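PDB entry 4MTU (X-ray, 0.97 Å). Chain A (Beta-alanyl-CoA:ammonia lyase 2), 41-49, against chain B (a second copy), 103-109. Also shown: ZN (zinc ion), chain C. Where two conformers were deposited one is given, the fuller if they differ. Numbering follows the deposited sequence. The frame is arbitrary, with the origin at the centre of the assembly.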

# COMPACT_ATOMS: atom_id res chain seq x y z
N MET A 41 7.22 22.69 -9.85
CA MET A 41 7.76 22.60 -11.19
C MET A 41 6.65 22.68 -12.23
O MET A 41 6.83 23.31 -13.31
CB MET A 41 8.61 21.33 -11.34
CG MET A 41 9.86 21.34 -10.50
SD MET A 41 10.98 22.73 -10.82
CE MET A 41 10.55 23.87 -9.52
N VAL A 42 5.52 22.07 -11.96
CA VAL A 42 4.37 22.22 -12.83
C VAL A 42 4.03 23.70 -13.00
O VAL A 42 3.78 24.20 -14.10
CB VAL A 42 3.15 21.42 -12.28
CG1 VAL A 42 1.89 21.75 -13.09
CG2 VAL A 42 3.46 19.92 -12.29
N TYR A 43 4.00 24.41 -11.88
CA TYR A 43 3.64 25.82 -11.93
C TYR A 43 4.68 26.73 -12.60
O TYR A 43 4.32 27.68 -13.28
CB TYR A 43 3.33 26.34 -10.52
CG TYR A 43 2.15 25.70 -9.86
CD1 TYR A 43 1.12 25.09 -10.56
CD2 TYR A 43 2.04 25.69 -8.46
CE1 TYR A 43 0.05 24.49 -9.94
CE2 TYR A 43 0.96 25.10 -7.86
CZ TYR A 43 -0.04 24.50 -8.56
OH TYR A 43 -1.09 23.87 -7.95
N VAL A 44 5.96 26.45 -12.39
CA VAL A 44 6.99 27.35 -12.91
C VAL A 44 7.28 27.10 -14.38
O VAL A 44 7.65 28.04 -15.10
CB VAL A 44 8.28 27.31 -12.05
CG1 VAL A 44 9.11 26.10 -12.32
CG2 VAL A 44 9.04 28.62 -12.25
N ASP A 45 7.16 25.86 -14.85
CA ASP A 45 7.56 25.54 -16.23
C ASP A 45 6.77 24.40 -16.87
O ASP A 45 7.16 23.94 -17.96
CB ASP A 45 9.05 25.39 -16.38
CG ASP A 45 9.80 26.64 -16.79
OD1 ASP A 45 10.82 27.00 -16.20
OD2 ASP A 45 9.33 27.34 -17.74
N GLY A 46 5.67 23.95 -16.29
CA GLY A 46 4.77 23.10 -17.01
C GLY A 46 5.24 21.67 -17.27
O GLY A 46 4.78 21.05 -18.24
N ASP A 47 6.07 21.14 -16.38
CA ASP A 47 6.59 19.78 -16.51
C ASP A 47 6.71 19.19 -15.10
O ASP A 47 7.02 19.95 -14.17
CB ASP A 47 7.93 19.80 -17.21
CG ASP A 47 8.39 18.43 -17.65
OD1 ASP A 47 9.05 17.71 -16.84
OD2 ASP A 47 8.11 18.03 -18.81
N ILE A 48 6.52 17.91 -14.97
CA ILE A 48 6.62 17.30 -13.63
C ILE A 48 8.06 17.27 -13.11
O ILE A 48 8.22 17.17 -11.89
CB ILE A 48 6.01 15.90 -13.56
CG1 ILE A 48 6.64 14.91 -14.56
CG2 ILE A 48 4.50 16.00 -13.69
CD1 ILE A 48 6.27 13.45 -14.28
N SER A 49 9.06 17.42 -13.97
CA SER A 49 10.47 17.52 -13.61
C SER A 49 11.05 16.18 -13.15
O SER A 49 10.35 15.16 -13.07
CB SER A 49 10.74 18.62 -12.56
OG SER A 49 10.68 18.19 -11.22
N ASP B 103 4.49 11.43 -21.79
CA ASP B 103 4.31 12.91 -21.80
C ASP B 103 4.43 13.41 -20.39
O ASP B 103 3.64 12.99 -19.52
CB ASP B 103 2.96 13.24 -22.42
CG ASP B 103 2.74 14.68 -22.79
OD1 ASP B 103 3.48 15.55 -22.27
OD2 ASP B 103 1.80 14.94 -23.60
N THR B 104 5.39 14.26 -20.11
CA THR B 104 5.64 14.80 -18.78
C THR B 104 5.03 16.20 -18.59
O THR B 104 5.21 16.80 -17.52
CB THR B 104 7.14 14.81 -18.47
OG1 THR B 104 7.84 15.54 -19.51
CG2 THR B 104 7.71 13.41 -18.33
N ARG B 105 4.31 16.71 -19.60
CA ARG B 105 3.72 18.02 -19.48
C ARG B 105 2.60 18.03 -18.46
O ARG B 105 1.78 17.10 -18.41
CB ARG B 105 3.16 18.49 -20.83
CG ARG B 105 4.19 18.65 -21.91
CD ARG B 105 3.56 19.09 -23.24
NE ARG B 105 2.64 18.07 -23.71
CZ ARG B 105 1.54 18.28 -24.45
NH1 ARG B 105 1.16 19.50 -24.83
NH2 ARG B 105 0.76 17.27 -24.77
N ALA B 106 2.51 19.11 -17.70
CA ALA B 106 1.46 19.26 -16.69
C ALA B 106 1.16 20.74 -16.54
O ALA B 106 1.97 21.61 -16.94
CB ALA B 106 1.90 18.64 -15.35
N THR B 107 -0.01 21.08 -16.02
CA THR B 107 -0.43 22.44 -15.89
C THR B 107 -1.31 22.61 -14.66
O THR B 107 -1.72 21.67 -14.04
CB THR B 107 -1.12 22.92 -17.18
OG1 THR B 107 -1.25 24.34 -17.15
CG2 THR B 107 -2.47 22.29 -17.37
N ALA B 108 -1.57 23.88 -14.32
CA ALA B 108 -2.47 24.23 -13.28
C ALA B 108 -3.89 24.18 -13.76
O ALA B 108 -4.15 24.29 -14.97
CB ALA B 108 -2.13 25.61 -12.73
N CYS B 109 -4.84 24.05 -12.83
CA CYS B 109 -6.25 24.25 -13.02
C CYS B 109 -6.61 25.57 -12.32
O CYS B 109 -6.75 25.59 -11.09
CB CYS B 109 -7.11 23.10 -12.49
SG CYS B 109 -6.65 21.47 -13.07
ZN ZN C . 10.80 28.89 -17.55
O HOH W 1 9.61 29.81 -16.00
O HOH W 2 10.01 30.44 -18.72
O HOH W 3 11.69 28.17 -19.33

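A helix that begins earlier in chain A lies almost square across a strand of chain B: the axes of 41-45 and 106-109 cross at 94° and approach to 7.1 Å. The hydrogen bonds across the contact all use Gly A46, Asp A47 and Ile A48, while Val A42 and Tyr A43 of the helix contribute apolar packing. Gly A46 leaves helical geometry with positive phi, a conformation that favours glycine, and the chain then extends beside Arg B105. Asp A47 and Arg B105 form a single beta bridge, CA to CA 4.5 Å. Two backbone hydrogen bonds frame it: Ala B106 N donates to Gly A46 O at 3.0 Å, nearly straight at 168°, and Ile A48 N donates to Thr B104 O at 3.1 Å. The same carbonyls also receive CA-H...O contacts, from Arg B105 CA to Gly A46 O and from Asp A47 CA to Thr B104 O, both 3.4 Å.

One side-chain hydrogen bond reinforces the bridge. Thr B104 OG1 donates to Asp A47 OD2 at 2.6 Å, a short bond to a carboxylate whose other oxygen, OD1, accepts from Ser A49 N at 2.9 Å. The acid thus ties the loop of its own chain to the partner. Arg B105 reaches no acid across the contact; its NH2 makes a salt bridge with Asp B103 OD2 at 2.8 Å, bracing chain B locally.

The apolar part centres on Ala B106, whose CB points toward chain A and meets Val A42 CG2 at 3.7 Å and Ile A48 CG2 at 4.1 Å. Farther along the strand, Ala B108 CB touches Tyr A43 CE1 at 3.7 Å, meeting the ring obliquely. Both strand residues in this packing present methyls. One polar atom stays unpaired: Ala B108 N is buried by the contact and has no partner in the model, with Val A42 CG1 4.2 Å from it.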